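Local coordinates for protein serpin (Taeniopygia guttata, PDB 5HGC) that probably inhibits serine proteases, as serpins generally do, and binds a cortisol-type steroid in this crystal structure, at residues A[44-49]-A[295-300]; A[148-153]-A[170-175]. All coordinates share one frame; numbering follows the deposited sequence.

Contact 1 (A[44-49]-A[295-300]); sequences TAFAML and DVFTNQ. Unlike the reference sequence in segment 44-49: T44 (reference Ala). Unlike the reference sequence in segment 295-300: N299 (reference Ser).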
loop_
_atom_site.group_PDB
_atom_site.type_symbol
_atom_site.label_atom_id
_atom_site.label_comp_id
_atom_site.label_asym_id
_atom_site.label_seq_id
_atom_site.Cartn_x
_atom_site.Cartn_y
_atom_site.Cartn_z
ATOM N N THR A 44 -4.356 -3.165 -7.906
ATOM C CA THR A 44 -5.765 -3.357 -8.168
ATOM C C THR A 44 -6.296 -2.277 -9.131
ATOM O O THR A 44 -7.025 -2.648 -10.036
ATOM C CB THR A 44 -6.531 -3.395 -6.848
ATOM O OG1 THR A 44 -6.027 -4.481 -6.061
ATOM C CG2 THR A 44 -7.963 -3.618 -7.069
ATOM N N ALA A 45 -5.901 -0.994 -8.966
ATOM C CA ALA A 45 -6.382 0.097 -9.816
ATOM C C ALA A 45 -5.969 -0.193 -11.263
ATOM O O ALA A 45 -6.813 -0.121 -12.166
ATOM C CB ALA A 45 -5.864 1.446 -9.365
ATOM N N PHE A 46 -4.716 -0.625 -11.474
ATOM C CA PHE A 46 -4.230 -0.945 -12.822
ATOM C C PHE A 46 -4.768 -2.176 -13.484
ATOM O O PHE A 46 -4.973 -2.165 -14.698
ATOM C CB PHE A 46 -2.704 -0.858 -12.917
ATOM C CG PHE A 46 -2.262 0.534 -13.164
ATOM C CD1 PHE A 46 -2.139 1.425 -12.108
ATOM C CD2 PHE A 46 -2.138 0.996 -14.459
ATOM C CE1 PHE A 46 -1.860 2.764 -12.360
ATOM C CE2 PHE A 46 -1.844 2.324 -14.726
ATOM C CZ PHE A 46 -1.698 3.214 -13.678
ATOM N N ALA A 47 -5.034 -3.218 -12.708
ATOM C CA ALA A 47 -5.597 -4.433 -13.266
ATOM C C ALA A 47 -6.979 -4.074 -13.789
ATOM O O ALA A 47 -7.374 -4.480 -14.874
ATOM C CB ALA A 47 -5.696 -5.510 -12.207
ATOM N N MET A 48 -7.681 -3.243 -13.027
ATOM C CA MET A 48 -8.960 -2.733 -13.431
ATOM C C MET A 48 -8.905 -1.982 -14.780
ATOM O O MET A 48 -9.749 -2.247 -15.645
ATOM C CB MET A 48 -9.486 -1.892 -12.305
ATOM C CG MET A 48 -10.903 -1.445 -12.460
ATOM S SD MET A 48 -10.835 0.311 -12.190
ATOM C CE MET A 48 -10.527 0.818 -13.871
ATOM N N LEU A 49 -7.916 -1.103 -14.998
ATOM C CA LEU A 49 -7.726 -0.544 -16.341
ATOM C C LEU A 49 -7.546 -1.599 -17.396
ATOM O O LEU A 49 -8.062 -1.473 -18.524
ATOM C CB LEU A 49 -6.545 0.400 -16.440
ATOM C CG LEU A 49 -6.751 1.804 -15.896
ATOM C CD1 LEU A 49 -5.517 2.586 -16.300
ATOM C CD2 LEU A 49 -7.994 2.484 -16.457
ATOM N N ASP A 295 2.318 2.709 -22.952
ATOM C CA ASP A 295 1.323 3.090 -23.955
ATOM C C ASP A 295 0.055 3.650 -23.364
ATOM O O ASP A 295 -0.566 4.500 -23.983
ATOM C CB ASP A 295 0.909 1.883 -24.793
ATOM C CG ASP A 295 2.063 1.271 -25.591
ATOM O OD1 ASP A 295 3.222 1.797 -25.543
ATOM O OD2 ASP A 295 1.780 0.238 -26.271
ATOM N N VAL A 296 -0.327 3.160 -22.176
ATOM C CA VAL A 296 -1.535 3.601 -21.484
ATOM C C VAL A 296 -1.504 5.096 -21.187
ATOM O O VAL A 296 -2.552 5.752 -21.081
ATOM C CB VAL A 296 -1.806 2.768 -20.194
ATOM C CG1 VAL A 296 -0.940 3.208 -19.026
ATOM C CG2 VAL A 296 -3.283 2.831 -19.826
ATOM N N PHE A 297 -0.300 5.629 -21.046
ATOM C CA PHE A 297 -0.159 7.051 -20.759
ATOM C C PHE A 297 -0.048 7.930 -22.030
ATOM O O PHE A 297 -0.141 9.155 -21.963
ATOM C CB PHE A 297 0.990 7.263 -19.790
ATOM C CG PHE A 297 0.829 6.520 -18.497
ATOM C CD1 PHE A 297 -0.136 6.913 -17.567
ATOM C CD2 PHE A 297 1.668 5.437 -18.192
ATOM C CE1 PHE A 297 -0.249 6.248 -16.365
ATOM C CE2 PHE A 297 1.561 4.768 -16.985
ATOM C CZ PHE A 297 0.599 5.176 -16.074
ATOM N N THR A 298 0.086 7.286 -23.181
ATOM C CA THR A 298 0.405 7.989 -24.402
ATOM C C THR A 298 -0.764 7.931 -25.376
ATOM O O THR A 298 -1.784 7.240 -25.152
ATOM C CB THR A 298 1.691 7.412 -25.074
ATOM O OG1 THR A 298 1.450 6.097 -25.592
ATOM C CG2 THR A 298 2.872 7.344 -24.103
ATOM N N ASN A 299 -0.591 8.639 -26.481
ATOM C CA ASN A 299 -1.586 8.645 -27.529
ATOM C C ASN A 299 -1.593 7.346 -28.289
ATOM O O ASN A 299 -2.368 7.162 -29.212
ATOM C CB ASN A 299 -1.435 9.881 -28.431
ATOM C CG ASN A 299 -2.132 11.110 -27.860
ATOM O OD1 ASN A 299 -2.847 11.043 -26.850
ATOM N ND2 ASN A 299 -1.930 12.249 -28.509
ATOM N N GLN A 300 -0.781 6.402 -27.853
ATOM C CA GLN A 300 -0.802 5.104 -28.494
ATOM C C GLN A 300 -1.636 4.134 -27.653
ATOM O O GLN A 300 -1.752 2.965 -28.025
ATOM C CB GLN A 300 0.625 4.569 -28.782
ATOM C CG GLN A 300 1.412 5.361 -29.839
ATOM C CD GLN A 300 2.062 6.647 -29.270
ATOM O OE1 GLN A 300 2.944 6.579 -28.394
ATOM N NE2 GLN A 300 1.620 7.827 -29.760
#

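Contact 2 (A[148-153]-A[170-175]); sequences RKTHGK and ASFVYF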
loop_
_atom_site.group_PDB
_atom_site.type_symbol
_atom_site.label_atom_id
_atom_site.label_comp_id
_atom_site.label_asym_id
_atom_site.label_seq_id
_atom_site.Cartn_x
_atom_site.Cartn_y
_atom_site.Cartn_z
ATOM N N ARG A 148 -15.499 12.368 1.649
ATOM C CA ARG A 148 -16.738 11.803 2.119
ATOM C C ARG A 148 -16.601 10.281 2.178
ATOM O O ARG A 148 -17.085 9.626 3.111
ATOM C CB ARG A 148 -17.899 12.246 1.220
ATOM C CG ARG A 148 -19.233 11.890 1.806
ATOM C CD ARG A 148 -20.356 12.781 1.331
ATOM N NE ARG A 148 -21.571 12.395 2.058
ATOM C CZ ARG A 148 -22.792 12.923 1.914
ATOM N NH1 ARG A 148 -23.064 13.922 1.051
ATOM N NH2 ARG A 148 -23.768 12.428 2.664
ATOM N N LYS A 149 -15.903 9.750 1.180
ATOM C CA LYS A 149 -15.700 8.322 0.966
ATOM C C LYS A 149 -14.846 7.767 2.134
ATOM O O LYS A 149 -15.020 6.626 2.538
ATOM C CB LYS A 149 -15.033 8.150 -0.423
ATOM C CG LYS A 149 -15.390 6.957 -1.303
ATOM C CD LYS A 149 -16.804 6.423 -1.167
ATOM C CE LYS A 149 -17.110 5.364 -2.220
ATOM N NZ LYS A 149 -16.555 3.968 -2.158
ATOM N N THR A 150 -13.982 8.600 2.720
ATOM C CA THR A 150 -13.015 8.126 3.711
ATOM C C THR A 150 -13.398 8.577 5.102
ATOM O O THR A 150 -12.568 8.589 6.003
ATOM C CB THR A 150 -11.527 8.516 3.402
ATOM O OG1 THR A 150 -11.348 9.926 3.477
ATOM C CG2 THR A 150 -11.069 8.017 2.030
ATOM N N HIS A 151 -14.672 8.922 5.274
ATOM C CA HIS A 151 -15.203 9.452 6.553
ATOM C C HIS A 151 -14.288 10.508 7.162
ATOM O O HIS A 151 -14.106 10.549 8.360
ATOM C CB HIS A 151 -15.572 8.321 7.532
ATOM C CG HIS A 151 -16.674 7.442 7.024
ATOM N ND1 HIS A 151 -16.897 6.174 7.498
ATOM C CD2 HIS A 151 -17.596 7.637 6.046
ATOM C CE1 HIS A 151 -17.919 5.632 6.853
ATOM N NE2 HIS A 151 -18.362 6.500 5.967
ATOM N N GLY A 152 -13.696 11.335 6.306
ATOM C CA GLY A 152 -12.946 12.448 6.760
ATOM C C GLY A 152 -11.480 12.190 6.773
ATOM O O GLY A 152 -10.725 13.134 6.756
ATOM N N LYS A 153 -11.058 10.929 6.719
ATOM C CA LYS A 153 -9.625 10.553 6.907
ATOM C C LYS A 153 -8.647 10.983 5.840
ATOM O O LYS A 153 -7.461 11.068 6.114
ATOM C CB LYS A 153 -9.477 9.055 7.158
ATOM C CG LYS A 153 -10.291 8.552 8.352
ATOM C CD LYS A 153 -9.834 9.138 9.703
ATOM C CE LYS A 153 -10.663 8.538 10.840
ATOM N NZ LYS A 153 -10.181 8.953 12.183
ATOM N N ALA A 170 -7.941 7.527 -9.774
ATOM C CA ALA A 170 -7.652 7.696 -8.342
ATOM C C ALA A 170 -7.657 6.328 -7.553
ATOM O O ALA A 170 -8.659 5.585 -7.627
ATOM C CB ALA A 170 -8.645 8.656 -7.721
ATOM N N SER A 171 -6.562 5.979 -6.834
ATOM C CA SER A 171 -6.703 4.972 -5.757
ATOM C C SER A 171 -6.312 5.540 -4.422
ATOM O O SER A 171 -5.301 6.255 -4.284
ATOM C CB SER A 171 -6.019 3.635 -6.022
ATOM O OG SER A 171 -4.628 3.851 -5.974
ATOM N N PHE A 172 -7.134 5.226 -3.429
ATOM C CA PHE A 172 -6.886 5.736 -2.129
ATOM C C PHE A 172 -7.330 4.728 -1.094
ATOM O O PHE A 172 -8.189 3.900 -1.350
ATOM C CB PHE A 172 -7.560 7.089 -1.955
ATOM C CG PHE A 172 -9.007 7.094 -2.343
ATOM C CD1 PHE A 172 -9.397 7.125 -3.708
ATOM C CD2 PHE A 172 -10.010 7.087 -1.356
ATOM C CE1 PHE A 172 -10.758 7.131 -4.051
ATOM C CE2 PHE A 172 -11.373 7.112 -1.715
ATOM C CZ PHE A 172 -11.743 7.129 -3.051
ATOM N N VAL A 173 -6.748 4.825 0.089
ATOM C CA VAL A 173 -6.965 3.819 1.159
ATOM C C VAL A 173 -6.442 4.394 2.450
ATOM O O VAL A 173 -5.345 4.949 2.473
ATOM C CB VAL A 173 -6.315 2.446 0.834
ATOM C CG1 VAL A 173 -4.847 2.621 0.481
ATOM C CG2 VAL A 173 -6.561 1.474 1.961
ATOM N N TYR A 174 -7.280 4.316 3.478
ATOM C CA TYR A 174 -6.925 4.670 4.851
ATOM C C TYR A 174 -6.998 3.369 5.694
ATOM O O TYR A 174 -7.901 2.528 5.484
ATOM C CB TYR A 174 -7.878 5.735 5.448
ATOM C CG TYR A 174 -7.769 5.855 6.972
ATOM C CD1 TYR A 174 -6.815 6.726 7.576
ATOM C CD2 TYR A 174 -8.592 5.074 7.835
ATOM C CE1 TYR A 174 -6.733 6.858 8.976
ATOM C CE2 TYR A 174 -8.477 5.171 9.238
ATOM C CZ TYR A 174 -7.553 6.052 9.787
ATOM O OH TYR A 174 -7.463 6.144 11.144
ATOM N N PHE A 175 -6.069 3.221 6.652
ATOM C CA PHE A 175 -6.116 2.102 7.561
ATOM C C PHE A 175 -5.668 2.542 8.944
ATOM O O PHE A 175 -4.781 3.403 9.098
ATOM C CB PHE A 175 -5.257 0.937 7.004
ATOM C CG PHE A 175 -5.258 -0.328 7.859
ATOM C CD1 PHE A 175 -6.385 -1.190 7.896
ATOM C CD2 PHE A 175 -4.142 -0.664 8.641
ATOM C CE1 PHE A 175 -6.388 -2.356 8.689
ATOM C CE2 PHE A 175 -4.149 -1.827 9.433
ATOM C CZ PHE A 175 -5.274 -2.680 9.463
#

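Contact 1 (A[44-49]-A[295-300])
CG1 of V296 lies 3.5 Å above the plane of the F297 ring, over the centre of that face, and at the edge of the F46 ring, where CE2 of F46 is 4.5 Å away; the same methyl meets both rings. The two aromatics also touch directly. CZ of F46 comes within 3.9 Å of CZ of F297, each approaching the other's ring obliquely, and the two side chains cross at about a right angle. With chi1 of V296 at 79°, CG1 stands between the backbone N and the carbonyl carbon, which leaves CG2 anti to the N and directed at L49, whose CD1 lies 4.2 Å from CG2 of V296. The contact illustrates how a helix can be joined to a short 3-10 turn by hydrocarbon alone, through a few interleaved side chains and little buried surface. The buried F46 also packs on I61 of helix 55-64 and on L288 of helix 285-290, a residue that F297 touches as well, while V314 lies against L49, V296 and F297. F46 thus bridges from helix 39-52 to helices 55-64 and 285-290 at this end of the serpin fold, and M48 on the same helix packs on helix 113-123.

Contact 2 (A[148-153]-A[170-175])
Two torsions set K153 against Y174: CG of Y174 stands anti to its backbone N (chi1 165°), setting the ring so that K153 covers one face of it, and the bend of K153 at chi2 (-65°) turns the rest of its chain along the ring. CB of K153 is 3.6 Å from CD1 of Y174, and CG hangs almost exactly over the ring centre, 3.7 Å from the Y174 centroid and 2° off the normal, a textbook CH-pi contact. CD follows over the far part of the ring, 3.8 Å from CZ of Y174. The ammonium group ends near the phenol oxygen without bonding to it, NZ of K153 being 4.0 Å from OH of Y174; that hydroxyl is hydrogen-bonded to D324 instead. Were Y174 an alanine, the K153 methylenes would probably lose the face they lie on and D324 its hydroxyl partner. The geometry belongs to a serpin hallmark, the helix F equivalent (135-149) lying across strand 167-176 of the large sheet A. A Schellman motif ends that helix, with H151 at positive phi, and a type I' turn from T150 to K153 follows; G152 takes backbone angles that call for glycine. Deeper in, F172 is met at its ring edge by the two residues where the helix ends. CG2 of T150 is 3.7 Å from CD2 of F172, and CB of K149 reaches CE2 of F172 at 4.0 Å. Y145 and I146 of the same helix also touch F172, and M100 of the adjacent strand packs against F172, K149 and T150. The buried OG1 of T150 is itself satisfied locally, hydrogen-bonded to both N of I154 and O of I146.

Overall arrangement
Contacts 1 and 2 lie about 22 Å apart, centre to centre, yet they adjoin through their longer elements: CB of A45, on the helix of contact 1, packs 4.0 Å from CB of S171, on the strand of contact 2. Helices 39-52 and 135-149 therefore lie on opposite faces of strand 167-176. That strand pairs directly and in parallel with strand 316-325, S171 sharing backbone hydrogen bonds with V318 and K320, which is consistent with a reactive loop not inserted between them. In sequence, both segments of contact 2 fall between those of contact 1. The L49 side chain is about 11 Å from the bound diamino sugar, and no residue of either contact lines the steroid pocket.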